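PDB 5IJX: tyrosine--tRNA ligase, mitochondrial from Coccidioides posadasii, which probably charges tRNA(Tyr) with L-tyrosine at the expense of ATP, the truncated chain keeping the class I catalytic domain that holds tyrosine. Local coordinates for residues G45-V50 with Y279-P284; L90-V95 with F333-T338; Y317-A322 with K360-F365. All coordinates share one frame; numbering follows the deposited sequence.

Contact 1 (G45-V50 with Y279-P284)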
ATOM      1  N   GLY A  45      37.909  -7.801   0.952  1.00 81.02           N
ATOM      2  CA  GLY A  45      37.184  -7.953   2.196  1.00 80.36           C
ATOM      3  C   GLY A  45      35.906  -7.156   2.285  1.00 83.86           C
ATOM      4  O   GLY A  45      35.365  -6.993   3.382  1.00 89.02           O
ATOM      5  N   LEU A  46      35.402  -6.650   1.157  1.00 78.62           N
ATOM      6  CA  LEU A  46      34.149  -5.907   1.152  1.00 80.66           C
ATOM      7  C   LEU A  46      32.926  -6.807   1.051  1.00 80.64           C
ATOM      8  O   LEU A  46      31.801  -6.302   1.123  1.00 77.67           O
ATOM      9  CB  LEU A  46      34.130  -4.907  -0.008  1.00 75.78           C
ATOM     10  CG  LEU A  46      35.152  -3.769   0.045  1.00 71.97           C
ATOM     11  CD1 LEU A  46      35.078  -2.936  -1.224  1.00 68.52           C
ATOM     12  CD2 LEU A  46      34.936  -2.888   1.270  1.00 72.67           C
ATOM     13  N   VAL A  47      33.112  -8.111   0.892  1.00 76.91           N
ATOM     14  CA  VAL A  47      32.011  -9.045   0.696  1.00 69.65           C
ATOM     15  C   VAL A  47      31.857  -9.832   1.988  1.00 70.03           C
ATOM     16  O   VAL A  47      32.619 -10.768   2.251  1.00 68.67           O
ATOM     17  CB  VAL A  47      32.252  -9.974  -0.499  1.00 65.12           C
ATOM     18  CG1 VAL A  47      31.082 -10.937  -0.670  1.00 59.33           C
ATOM     19  CG2 VAL A  47      32.468  -9.162  -1.766  1.00 76.57           C
ATOM     20  N   ASN A  48      30.876  -9.455   2.808  1.00 82.23           N
ATOM     21  CA  ASN A  48      30.545 -10.288   3.959  1.00 80.07           C
ATOM     22  C   ASN A  48      29.758 -11.524   3.537  1.00 74.03           C
ATOM     23  O   ASN A  48      29.975 -12.611   4.083  1.00 76.27           O
ATOM     24  CB  ASN A  48      29.764  -9.489   5.000  1.00 77.44           C
ATOM     25  CG  ASN A  48      29.333 -10.342   6.183  1.00 77.39           C
ATOM     26  OD1 ASN A  48      28.143 -10.591   6.385  1.00 77.58           O
ATOM     27  ND2 ASN A  48      30.303 -10.807   6.962  1.00 75.78           N
ATOM     28  N   SER A  49      28.854 -11.390   2.569  1.00 68.88           N
ATOM     29  CA  SER A  49      28.175 -12.564   2.029  1.00 72.34           C
ATOM     30  C   SER A  49      27.441 -12.161   0.758  1.00 72.13           C
ATOM     31  O   SER A  49      27.249 -10.975   0.473  1.00 68.74           O
ATOM     32  CB  SER A  49      27.206 -13.184   3.042  1.00 78.37           C
ATOM     33  OG  SER A  49      25.996 -12.453   3.102  1.00 85.75           O
ATOM     34  N   VAL A  50      27.038 -13.174  -0.004  1.00 64.37           N
ATOM     35  CA  VAL A  50      26.268 -13.001  -1.228  1.00 59.03           C
ATOM     36  C   VAL A  50      24.847 -13.476  -0.971  1.00 64.11           C
ATOM     37  O   VAL A  50      24.642 -14.559  -0.408  1.00 69.34           O
ATOM     38  CB  VAL A  50      26.890 -13.779  -2.399  1.00 65.62           C
ATOM     39  CG1 VAL A  50      25.969 -13.740  -3.615  1.00 73.49           C
ATOM     40  CG2 VAL A  50      28.258 -13.215  -2.745  1.00 68.80           C
ATOM     41  N   TYR A 279      20.341 -10.205  -7.506  1.00 61.70           N
ATOM     42  CA  TYR A 279      21.331 -10.697  -6.558  1.00 62.14           C
ATOM     43  C   TYR A 279      21.624  -9.621  -5.518  1.00 61.89           C
ATOM     44  O   TYR A 279      21.274  -8.445  -5.681  1.00 48.53           O
ATOM     45  CB  TYR A 279      22.628 -11.111  -7.265  1.00 54.24           C
ATOM     46  CG  TYR A 279      22.468 -12.247  -8.255  1.00 63.65           C
ATOM     47  CD1 TYR A 279      22.718 -13.562  -7.882  1.00 64.40           C
ATOM     48  CD2 TYR A 279      22.075 -12.002  -9.564  1.00 62.65           C
ATOM     49  CE1 TYR A 279      22.577 -14.601  -8.784  1.00 67.92           C
ATOM     50  CE2 TYR A 279      21.931 -13.035 -10.473  1.00 68.86           C
ATOM     51  CZ  TYR A 279      22.184 -14.331 -10.078  1.00 69.11           C
ATOM     52  OH  TYR A 279      22.041 -15.360 -10.981  1.00 68.43           O
ATOM     53  N   GLY A 280      22.288 -10.037  -4.440  1.00 57.58           N
ATOM     54  CA  GLY A 280      22.632  -9.122  -3.375  1.00 59.14           C
ATOM     55  C   GLY A 280      24.055  -9.335  -2.900  1.00 56.20           C
ATOM     56  O   GLY A 280      24.634 -10.412  -3.055  1.00 59.52           O
ATOM     57  N   ILE A 281      24.610  -8.276  -2.309  1.00 67.15           N
ATOM     58  CA  ILE A 281      25.912  -8.327  -1.656  1.00 68.55           C
ATOM     59  C   ILE A 281      25.811  -7.594  -0.325  1.00 60.98           C
ATOM     60  O   ILE A 281      25.277  -6.480  -0.259  1.00 63.17           O
ATOM     61  CB  ILE A 281      27.028  -7.712  -2.524  1.00 71.16           C
ATOM     62  CG1 ILE A 281      27.099  -8.419  -3.880  1.00 68.91           C
ATOM     63  CG2 ILE A 281      28.374  -7.819  -1.806  1.00 73.90           C
ATOM     64  CD1 ILE A 281      28.070  -7.784  -4.854  1.00 53.81           C
ATOM     65  N   THR A 282      26.324  -8.221   0.731  1.00 58.64           N
ATOM     66  CA  THR A 282      26.368  -7.628   2.060  1.00 60.62           C
ATOM     67  C   THR A 282      27.822  -7.483   2.483  1.00 63.41           C
ATOM     68  O   THR A 282      28.610  -8.429   2.356  1.00 62.38           O
ATOM     69  CB  THR A 282      25.606  -8.474   3.086  1.00 66.75           C
ATOM     70  OG1 THR A 282      26.145  -9.802   3.114  1.00 77.74           O
ATOM     71  CG2 THR A 282      24.121  -8.527   2.746  1.00 67.39           C
ATOM     72  N   THR A 283      28.162  -6.298   2.984  1.00 62.30           N
ATOM     73  CA  THR A 283      29.498  -5.960   3.443  1.00 64.94           C
ATOM     74  C   THR A 283      29.653  -6.275   4.922  1.00 65.32           C
ATOM     75  O   THR A 283      28.664  -6.464   5.636  1.00 63.51           O
ATOM     76  CB  THR A 283      29.772  -4.477   3.221  1.00 64.13           C
ATOM     77  OG1 THR A 283      28.978  -3.707   4.130  1.00 66.39           O
ATOM     78  CG2 THR A 283      29.433  -4.072   1.796  1.00 64.16           C
ATOM     79  N   PRO A 284      30.891  -6.338   5.416  1.00 68.09           N
ATOM     80  CA  PRO A 284      31.095  -6.508   6.861  1.00 71.55           C
ATOM     81  C   PRO A 284      30.501  -5.368   7.674  1.00 81.77           C
ATOM     82  O   PRO A 284      29.918  -4.431   7.118  1.00 83.09           O
ATOM     83  CB  PRO A 284      32.623  -6.554   6.993  1.00 75.30           C
ATOM     84  CG  PRO A 284      33.104  -7.021   5.658  1.00 69.02           C
ATOM     85  CD  PRO A 284      32.152  -6.439   4.661  1.00 67.30           C
TER
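Ser-49 and Thr-282 face each other as an antiparallel hydrogen-bonded pair, and the tight part of the contact is built round them. Thr-282 N gives a nearly straight bond to Ser-49 O (2.9 Å, 174° at the hydrogen), and Ser-49 N returns one to Thr-282 O (3.0 Å). On the same face of the sheet the two hydroxyls meet tip to tip, Ser-49 OG donating to Thr-282 OG1 at 2.7 Å. Both oxygens stand between their own backbone N and carbonyl carbon (chi1 79° and 57°), which turns them to one another across the strands. Asn-48 N adds a weak bond to the same Thr-282 O, making Asn-48 and Ser-49 a classic beta bulge opposite one residue. Val-50 and Ile-281 follow as a non-hydrogen-bonded pair, with Val-50 CA directing a C-H toward Gly-280 O (3.6 Å), and Ile-281 CG2 just touches Val-47 CG1 at 4.3 Å.

The other end is looser, and open to solvent mainly at Asn-48, whose CB lies against Thr-283 C while OD1 reaches a weak bond to Ser-240 OG. Beyond the bulge no backbone N-H bonds join the segments: Pro-284 rests its CG on Gly-45 O (3.2 Å), and Thr-283 CA sends a C-H to Leu-46 O (3.3 Å).

Gly-45 ends helix 37-43 in a Schellman motif, and the chain runs into strand 49-51, the antiparallel edge strand added to the parallel sheet of the Rossmann-like class I catalytic domain. Strand 279-283 pairs on its other side with the parallel strand carrying Gln-236, a residue of the tyrosine pocket. The contact is therefore chiefly polar: Thr-282, gripped through N, O and OG1, sets the register, and the bulge puts an extra residue on the incoming side.

Contact 2 (L90-V95 with F333-T338)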
ATOM      1  N   LEU A  90      30.152   0.226  -4.581  1.00 54.33           N
ATOM      2  CA  LEU A  90      29.658   1.048  -5.679  1.00 64.09           C
ATOM      3  C   LEU A  90      30.814   1.746  -6.381  1.00 60.28           C
ATOM      4  O   LEU A  90      30.974   1.640  -7.603  1.00 65.01           O
ATOM      5  CB  LEU A  90      28.648   2.079  -5.170  1.00 61.68           C
ATOM      6  CG  LEU A  90      27.275   1.590  -4.700  1.00 59.79           C
ATOM      7  CD1 LEU A  90      26.337   2.776  -4.549  1.00 65.40           C
ATOM      8  CD2 LEU A  90      26.669   0.555  -5.640  1.00 62.76           C
ATOM      9  N   GLY A  91      31.648   2.441  -5.611  1.00 56.06           N
ATOM     10  CA  GLY A  91      32.811   3.108  -6.158  1.00 64.52           C
ATOM     11  C   GLY A  91      33.554   2.178  -7.087  1.00 68.26           C
ATOM     12  O   GLY A  91      33.689   2.454  -8.287  1.00 64.48           O
ATOM     13  N   TRP A  92      34.004   1.043  -6.548  1.00 68.87           N
ATOM     14  CA  TRP A  92      34.693   0.068  -7.382  1.00 70.89           C
ATOM     15  C   TRP A  92      33.862  -0.240  -8.618  1.00 69.72           C
ATOM     16  O   TRP A  92      34.322  -0.059  -9.751  1.00 70.25           O
ATOM     17  CB  TRP A  92      34.983  -1.204  -6.583  1.00 71.03           C
ATOM     18  CG  TRP A  92      36.107  -1.046  -5.595  1.00 75.16           C
ATOM     19  CD1 TRP A  92      36.014  -1.060  -4.233  1.00 75.65           C
ATOM     20  CD2 TRP A  92      37.495  -0.843  -5.899  1.00 74.06           C
ATOM     21  NE1 TRP A  92      37.258  -0.881  -3.671  1.00 65.83           N
ATOM     22  CE2 TRP A  92      38.181  -0.746  -4.672  1.00 63.44           C
ATOM     23  CE3 TRP A  92      38.221  -0.734  -7.089  1.00 74.21           C
ATOM     24  CZ2 TRP A  92      39.555  -0.549  -4.602  1.00 66.44           C
ATOM     25  CZ3 TRP A  92      39.587  -0.535  -7.014  1.00 71.11           C
ATOM     26  CH2 TRP A  92      40.239  -0.443  -5.780  1.00 64.23           C
ATOM     27  N   ALA A  93      32.614  -0.667  -8.412  1.00 65.26           N
ATOM     28  CA  ALA A  93      31.732  -0.957  -9.535  1.00 61.42           C
ATOM     29  C   ALA A  93      31.803   0.153 -10.573  1.00 63.64           C
ATOM     30  O   ALA A  93      32.053  -0.096 -11.759  1.00 65.56           O
ATOM     31  CB  ALA A  93      30.299  -1.144  -9.036  1.00 62.04           C
ATOM     32  N   TYR A  94      31.628   1.398 -10.130  1.00 64.58           N
ATOM     33  CA  TYR A  94      31.617   2.511 -11.069  1.00 66.93           C
ATOM     34  C   TYR A  94      32.894   2.548 -11.899  1.00 68.29           C
ATOM     35  O   TYR A  94      32.845   2.621 -13.132  1.00 71.66           O
ATOM     36  CB  TYR A  94      31.427   3.824 -10.316  1.00 66.38           C
ATOM     37  CG  TYR A  94      31.629   5.048 -11.182  1.00 64.62           C
ATOM     38  CD1 TYR A  94      30.707   5.384 -12.162  1.00 70.63           C
ATOM     39  CD2 TYR A  94      32.738   5.865 -11.017  1.00 67.70           C
ATOM     40  CE1 TYR A  94      30.884   6.497 -12.953  1.00 73.41           C
ATOM     41  CE2 TYR A  94      32.924   6.981 -11.803  1.00 70.52           C
ATOM     42  CZ  TYR A  94      31.993   7.292 -12.771  1.00 79.20           C
ATOM     43  OH  TYR A  94      32.177   8.406 -13.555  1.00 86.91           O
ATOM     44  N   VAL A  95      34.051   2.452 -11.244  1.00 73.98           N
ATOM     45  CA  VAL A  95      35.318   2.680 -11.933  1.00 74.85           C
ATOM     46  C   VAL A  95      35.658   1.445 -12.750  1.00 72.21           C
ATOM     47  O   VAL A  95      36.672   1.417 -13.458  1.00 82.31           O
ATOM     48  CB  VAL A  95      36.460   3.026 -10.954  1.00 82.39           C
ATOM     49  CG1 VAL A  95      36.146   4.313 -10.196  1.00 90.01           C
ATOM     50  CG2 VAL A  95      36.726   1.873  -9.994  1.00 86.94           C
ATOM     51  N   PHE A 333      38.935   0.421   2.680  1.00 92.30           N
ATOM     52  CA  PHE A 333      38.664   1.853   2.701  1.00 83.35           C
ATOM     53  C   PHE A 333      39.513   2.656   1.719  1.00 84.13           C
ATOM     54  O   PHE A 333      39.499   3.888   1.782  1.00 86.75           O
ATOM     55  CB  PHE A 333      38.871   2.402   4.116  1.00 83.76           C
ATOM     56  CG  PHE A 333      37.830   1.955   5.104  1.00 86.92           C
ATOM     57  CD1 PHE A 333      36.773   2.783   5.439  1.00 91.96           C
ATOM     58  CD2 PHE A 333      37.915   0.710   5.704  1.00 88.71           C
ATOM     59  CE1 PHE A 333      35.817   2.377   6.350  1.00 92.36           C
ATOM     60  CE2 PHE A 333      36.961   0.299   6.615  1.00 90.18           C
ATOM     61  CZ  PHE A 333      35.913   1.134   6.939  1.00 91.71           C
ATOM     62  N   THR A 334      40.247   2.007   0.816  1.00 83.34           N
ATOM     63  CA  THR A 334      41.096   2.729  -0.125  1.00 84.89           C
ATOM     64  C   THR A 334      41.092   2.023  -1.474  1.00 77.76           C
ATOM     65  O   THR A 334      40.652   0.877  -1.604  1.00 78.62           O
ATOM     66  CB  THR A 334      42.540   2.858   0.381  1.00 88.62           C
ATOM     67  OG1 THR A 334      43.193   1.586   0.295  1.00 90.98           O
ATOM     68  CG2 THR A 334      42.574   3.343   1.823  1.00 94.76           C
ATOM     69  N   PHE A 335      41.591   2.733  -2.487  1.00 82.40           N
ATOM     70  CA  PHE A 335      41.764   2.188  -3.827  1.00 86.71           C
ATOM     71  C   PHE A 335      43.199   1.758  -4.105  1.00 82.33           C
ATOM     72  O   PHE A 335      43.517   1.400  -5.244  1.00 85.53           O
ATOM     73  CB  PHE A 335      41.332   3.211  -4.884  1.00 88.04           C
ATOM     74  CG  PHE A 335      39.841   3.287  -5.110  1.00 84.76           C
ATOM     75  CD1 PHE A 335      38.948   2.594  -4.308  1.00 80.03           C
ATOM     76  CD2 PHE A 335      39.336   4.052  -6.150  1.00 86.00           C
ATOM     77  CE1 PHE A 335      37.587   2.671  -4.537  1.00 78.27           C
ATOM     78  CE2 PHE A 335      37.976   4.131  -6.379  1.00 79.56           C
ATOM     79  CZ  PHE A 335      37.102   3.441  -5.572  1.00 76.06           C
ATOM     80  N   VAL A 336      44.070   1.784  -3.101  1.00 86.63           N
ATOM     81  CA  VAL A 336      45.468   1.427  -3.357  1.00100.62           C
ATOM     82  C   VAL A 336      45.528  -0.013  -3.851  1.00 99.99           C
ATOM     83  O   VAL A 336      44.784  -0.873  -3.337  1.00 95.66           O
ATOM     84  CB  VAL A 336      46.320   1.608  -2.089  1.00110.07           C
ATOM     85  CG1 VAL A 336      46.158   3.014  -1.528  1.00110.66           C
ATOM     86  CG2 VAL A 336      45.951   0.574  -1.046  1.00117.63           C
ATOM     87  N   PRO A 337      46.362  -0.340  -4.838  1.00 94.57           N
ATOM     88  CA  PRO A 337      46.450  -1.734  -5.288  1.00 95.44           C
ATOM     89  C   PRO A 337      46.819  -2.673  -4.150  1.00 95.58           C
ATOM     90  O   PRO A 337      47.497  -2.292  -3.193  1.00 99.61           O
ATOM     91  CB  PRO A 337      47.548  -1.694  -6.357  1.00 99.43           C
ATOM     92  CG  PRO A 337      47.530  -0.294  -6.861  1.00 97.83           C
ATOM     93  CD  PRO A 337      47.167   0.561  -5.680  1.00 94.07           C
ATOM     94  N   THR A 338      46.361  -3.920  -4.265  1.00 95.60           N
ATOM     95  CA  THR A 338      46.699  -4.922  -3.259  1.00102.17           C
ATOM     96  C   THR A 338      48.200  -5.161  -3.136  1.00 99.19           C
ATOM     97  O   THR A 338      48.681  -5.279  -1.995  1.00 97.62           O
ATOM     98  CB  THR A 338      45.971  -6.239  -3.562  1.00110.75           C
ATOM     99  OG1 THR A 338      46.387  -6.746  -4.836  1.00128.77           O
ATOM    100  CG2 THR A 338      44.467  -6.032  -3.576  1.00105.57           C
TER
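Trp-92 lays one indole face over the CD1-CE1 edge of Phe-335, with Phe-335 CE1 3.5 Å above the indole plane, over its centre. The two side chains run past one another from opposing directions. Their planes are inclined at 38° and the six-membered rings have centroids 4.1 Å apart, an oblique aromatic pair. With CG anti to its carbonyl carbon (chi1 -80°), the Phe-335 ring extends along the indole to the helix. At the indole edge, Thr-334 O lies near the ring plane, 3.5 Å from Trp-92 CZ2. The far end of the phenyl ring reaches the helix itself: Phe-335 CZ approaches the bare backbone of Gly-91, 4.1 Å from its C, and Val-95 CG1 touches Phe-335 CE2 at 4.2 Å. No hydrogen bond crosses between the segments, so the join is wholly a matter of buried packing. Helix 84-95 is the crossover between parallel strands 67-72 and 99-104, and the loop carrying Phe-335 links helices 326-333 and 338-350. Phe-40 of helix 37-43 meets Trp-92 edge-to-face, while Tyr-150 of helix 126-154 packs on Phe-335 and hydrogen-bonds its backbone N.

Contact 3 (Y317-A322 with K360-F365)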
ATOM      1  N   TYR A 317      41.080   9.880  13.695  1.00112.34           N
ATOM      2  CA  TYR A 317      40.436   8.591  13.908  1.00112.01           C
ATOM      3  C   TYR A 317      41.180   7.493  13.168  1.00115.46           C
ATOM      4  O   TYR A 317      41.488   6.442  13.743  1.00121.29           O
ATOM      5  CB  TYR A 317      38.976   8.629  13.458  1.00111.58           C
ATOM      6  CG  TYR A 317      38.286   7.282  13.574  1.00110.80           C
ATOM      7  CD1 TYR A 317      37.731   6.866  14.778  1.00104.59           C
ATOM      8  CD2 TYR A 317      38.199   6.425  12.484  1.00103.02           C
ATOM      9  CE1 TYR A 317      37.104   5.637  14.891  1.00 94.90           C
ATOM     10  CE2 TYR A 317      37.574   5.194  12.589  1.00 96.78           C
ATOM     11  CZ  TYR A 317      37.029   4.805  13.795  1.00 95.37           C
ATOM     12  OH  TYR A 317      36.406   3.582  13.908  1.00 97.06           O
ATOM     13  N   PHE A 318      41.482   7.713  11.887  1.00116.39           N
ATOM     14  CA  PHE A 318      42.090   6.625  11.127  1.00112.80           C
ATOM     15  C   PHE A 318      43.558   6.403  11.484  1.00112.52           C
ATOM     16  O   PHE A 318      44.086   5.318  11.217  1.00114.10           O
ATOM     17  CB  PHE A 318      41.932   6.869   9.627  1.00106.86           C
ATOM     18  CG  PHE A 318      40.541   6.611   9.124  1.00101.14           C
ATOM     19  CD1 PHE A 318      39.614   7.635   9.068  1.00108.23           C
ATOM     20  CD2 PHE A 318      40.155   5.340   8.726  1.00 95.58           C
ATOM     21  CE1 PHE A 318      38.329   7.402   8.614  1.00106.15           C
ATOM     22  CE2 PHE A 318      38.868   5.101   8.272  1.00 88.96           C
ATOM     23  CZ  PHE A 318      37.956   6.135   8.216  1.00 94.83           C
ATOM     24  N   VAL A 319      44.226   7.386  12.091  1.00102.49           N
ATOM     25  CA  VAL A 319      45.606   7.181  12.524  1.00106.19           C
ATOM     26  C   VAL A 319      45.666   6.130  13.625  1.00113.44           C
ATOM     27  O   VAL A 319      46.568   5.285  13.649  1.00122.97           O
ATOM     28  CB  VAL A 319      46.228   8.514  12.983  1.00108.63           C
ATOM     29  CG1 VAL A 319      47.536   8.276  13.728  1.00117.65           C
ATOM     30  CG2 VAL A 319      46.471   9.423  11.791  1.00112.94           C
ATOM     31  N   ARG A 320      44.710   6.167  14.557  1.00111.80           N
ATOM     32  CA  ARG A 320      44.743   5.336  15.755  1.00109.01           C
ATOM     33  C   ARG A 320      44.130   3.956  15.543  1.00107.75           C
ATOM     34  O   ARG A 320      43.645   3.346  16.505  1.00111.19           O
ATOM     35  CB  ARG A 320      44.032   6.054  16.904  1.00107.84           C
ATOM     36  N   VAL A 321      44.143   3.443  14.317  1.00109.23           N
ATOM     37  CA  VAL A 321      43.596   2.120  14.040  1.00107.12           C
ATOM     38  C   VAL A 321      44.586   1.060  14.497  1.00110.77           C
ATOM     39  O   VAL A 321      45.805   1.224  14.367  1.00113.90           O
ATOM     40  CB  VAL A 321      43.268   1.973  12.544  1.00 97.11           C
ATOM     41  CG1 VAL A 321      42.916   0.531  12.206  1.00 91.40           C
ATOM     42  CG2 VAL A 321      42.120   2.898  12.169  1.00 85.86           C
ATOM     43  N   ALA A 322      44.057  -0.040  15.027  1.00116.12           N
ATOM     44  CA  ALA A 322      44.900  -1.116  15.530  1.00118.27           C
ATOM     45  C   ALA A 322      45.865  -1.593  14.455  1.00118.32           C
ATOM     46  O   ALA A 322      45.513  -1.685  13.276  1.00125.76           O
ATOM     47  CB  ALA A 322      44.032  -2.283  16.006  1.00122.71           C
ATOM     48  N   LYS A 360      49.214   6.260   5.619  1.00103.90           N
ATOM     49  CA  LYS A 360      48.735   6.104   4.249  1.00 94.59           C
ATOM     50  C   LYS A 360      47.226   5.899   4.224  1.00 94.23           C
ATOM     51  O   LYS A 360      46.521   6.508   3.411  1.00 86.93           O
ATOM     52  CB  LYS A 360      49.452   4.936   3.573  1.00 91.43           C
ATOM     53  CG  LYS A 360      49.091   4.739   2.107  1.00102.74           C
ATOM     54  CD  LYS A 360      49.551   5.902   1.245  1.00133.54           C
ATOM     55  CE  LYS A 360      49.291   5.634  -0.229  1.00111.21           C
ATOM     56  N   LEU A 361      46.714   5.048   5.115  1.00 98.54           N
ATOM     57  CA  LEU A 361      45.275   4.841   5.238  1.00 99.10           C
ATOM     58  C   LEU A 361      44.540   6.162   5.443  1.00 92.07           C
ATOM     59  O   LEU A 361      43.660   6.535   4.655  1.00 85.93           O
ATOM     60  CB  LEU A 361      45.009   3.882   6.400  1.00 99.21           C
ATOM     61  CG  LEU A 361      43.556   3.575   6.754  1.00106.03           C
ATOM     62  CD1 LEU A 361      42.901   2.757   5.660  1.00105.26           C
ATOM     63  CD2 LEU A 361      43.497   2.845   8.084  1.00108.83           C
ATOM     64  N   ALA A 362      44.897   6.885   6.508  1.00 93.08           N
ATOM     65  CA  ALA A 362      44.190   8.117   6.846  1.00101.68           C
ATOM     66  C   ALA A 362      44.253   9.118   5.699  1.00100.77           C
ATOM     67  O   ALA A 362      43.231   9.687   5.299  1.00 95.13           O
ATOM     68  CB  ALA A 362      44.768   8.718   8.130  1.00109.78           C
ATOM     69  N   ARG A 363      45.449   9.345   5.150  1.00103.54           N
ATOM     70  CA  ARG A 363      45.591  10.280   4.039  1.00 98.16           C
ATOM     71  C   ARG A 363      44.695   9.882   2.872  1.00 90.86           C
ATOM     72  O   ARG A 363      43.944  10.709   2.336  1.00100.59           O
ATOM     73  CB  ARG A 363      47.055  10.348   3.595  1.00 91.28           C
ATOM     74  N   GLU A 364      44.756   8.610   2.470  1.00 89.91           N
ATOM     75  CA  GLU A 364      43.918   8.127   1.376  1.00 93.66           C
ATOM     76  C   GLU A 364      42.448   8.440   1.626  1.00 83.15           C
ATOM     77  O   GLU A 364      41.774   9.038   0.779  1.00 84.20           O
ATOM     78  CB  GLU A 364      44.118   6.620   1.192  1.00 98.45           C
ATOM     79  CG  GLU A 364      45.480   6.225   0.636  1.00108.09           C
ATOM     80  CD  GLU A 364      45.618   6.513  -0.846  1.00108.96           C
ATOM     81  OE1 GLU A 364      44.659   7.039  -1.447  1.00109.49           O
ATOM     82  OE2 GLU A 364      46.689   6.212  -1.412  1.00117.19           O
ATOM     83  N   PHE A 365      41.931   8.047   2.791  1.00 81.76           N
ATOM     84  CA  PHE A 365      40.499   8.192   3.028  1.00 76.37           C
ATOM     85  C   PHE A 365      40.094   9.660   3.102  1.00 85.38           C
ATOM     86  O   PHE A 365      39.097  10.073   2.489  1.00 82.90           O
ATOM     87  CB  PHE A 365      40.097   7.455   4.302  1.00 71.82           C
ATOM     88  CG  PHE A 365      38.646   7.118   4.352  1.00 81.13           C
ATOM     89  CD1 PHE A 365      38.142   6.094   3.572  1.00 82.54           C
ATOM     90  CD2 PHE A 365      37.781   7.834   5.156  1.00 82.70           C
ATOM     91  CE1 PHE A 365      36.806   5.783   3.598  1.00 71.68           C
ATOM     92  CE2 PHE A 365      36.438   7.525   5.190  1.00 76.31           C
ATOM     93  CZ  PHE A 365      35.952   6.498   4.408  1.00 70.80           C
TER
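Phe-318 presents one ring face to Phe-365 and the opposite face to its chain neighbour Tyr-317, whose CD2 stands 3.9 Å above the plane, over the ring centre. Leu-361 CD2 lies at the ring edge, near the plane, 4.2 Å from Phe-318 CD2. The Phe-318 and Phe-365 rings cross obliquely, planes at 38° and centroids 4.7 Å apart, with Phe-318 CZ coming 3.5 Å from Phe-365 CD2. CG of Phe-365 is anti to its backbone N (chi1 -158°), which swings that ring off helix 356-370 toward Phe-318.

Nearer the backbones, Phe-318 CB abuts Ala-362 CB at 3.7 Å; the small methyl allows the two CA atoms to approach to 5.0 Å. Val-319 CG2 touches the same methyl, and after helix 311-319 has ended Val-321 CG2 reaches Leu-361 CD2. Phe-365 also meets Phe-333 edge-to-face, and Leu-361 touches Leu-330, so helix 326-333 borders the cluster.

The helices follow the nucleotide-binding sheet, consistent with the alpha-helical domain after the catalytic core in tyrosyl-tRNA synthetases. Side chains meet here through apolar groups alone, a fit of rings, methyl and branched aliphatics, while Val-321 O accepts a hydrogen bond from Gln-358 NE2, earlier in helix 356-370.

How the contacts relate
Contact 1 is the polar one, partly buried at the sheet's outer strand, whereas contacts 2 and 3 are buried and apolar: contact 2 joins a helix to a loop, contact 3 the end of one helix to another. Contacts 1 and 2 lie about 10 and 12 Å from the chain's centre; contact 3, centred about 22 Å away, is still buried, though less completely than contact 2. Helix 84-95 is common ground for the first two: Leu-46 CD1 packs on Trp-92 CD1 at 3.7 Å. Residues 333-338 then pass the packing on to helix 356-370, where Thr-334 lies on Leu-361 and Glu-364. Backbone bonds thus fix the sheet edge, and oblique aromatic pairs join helices and loop beyond it.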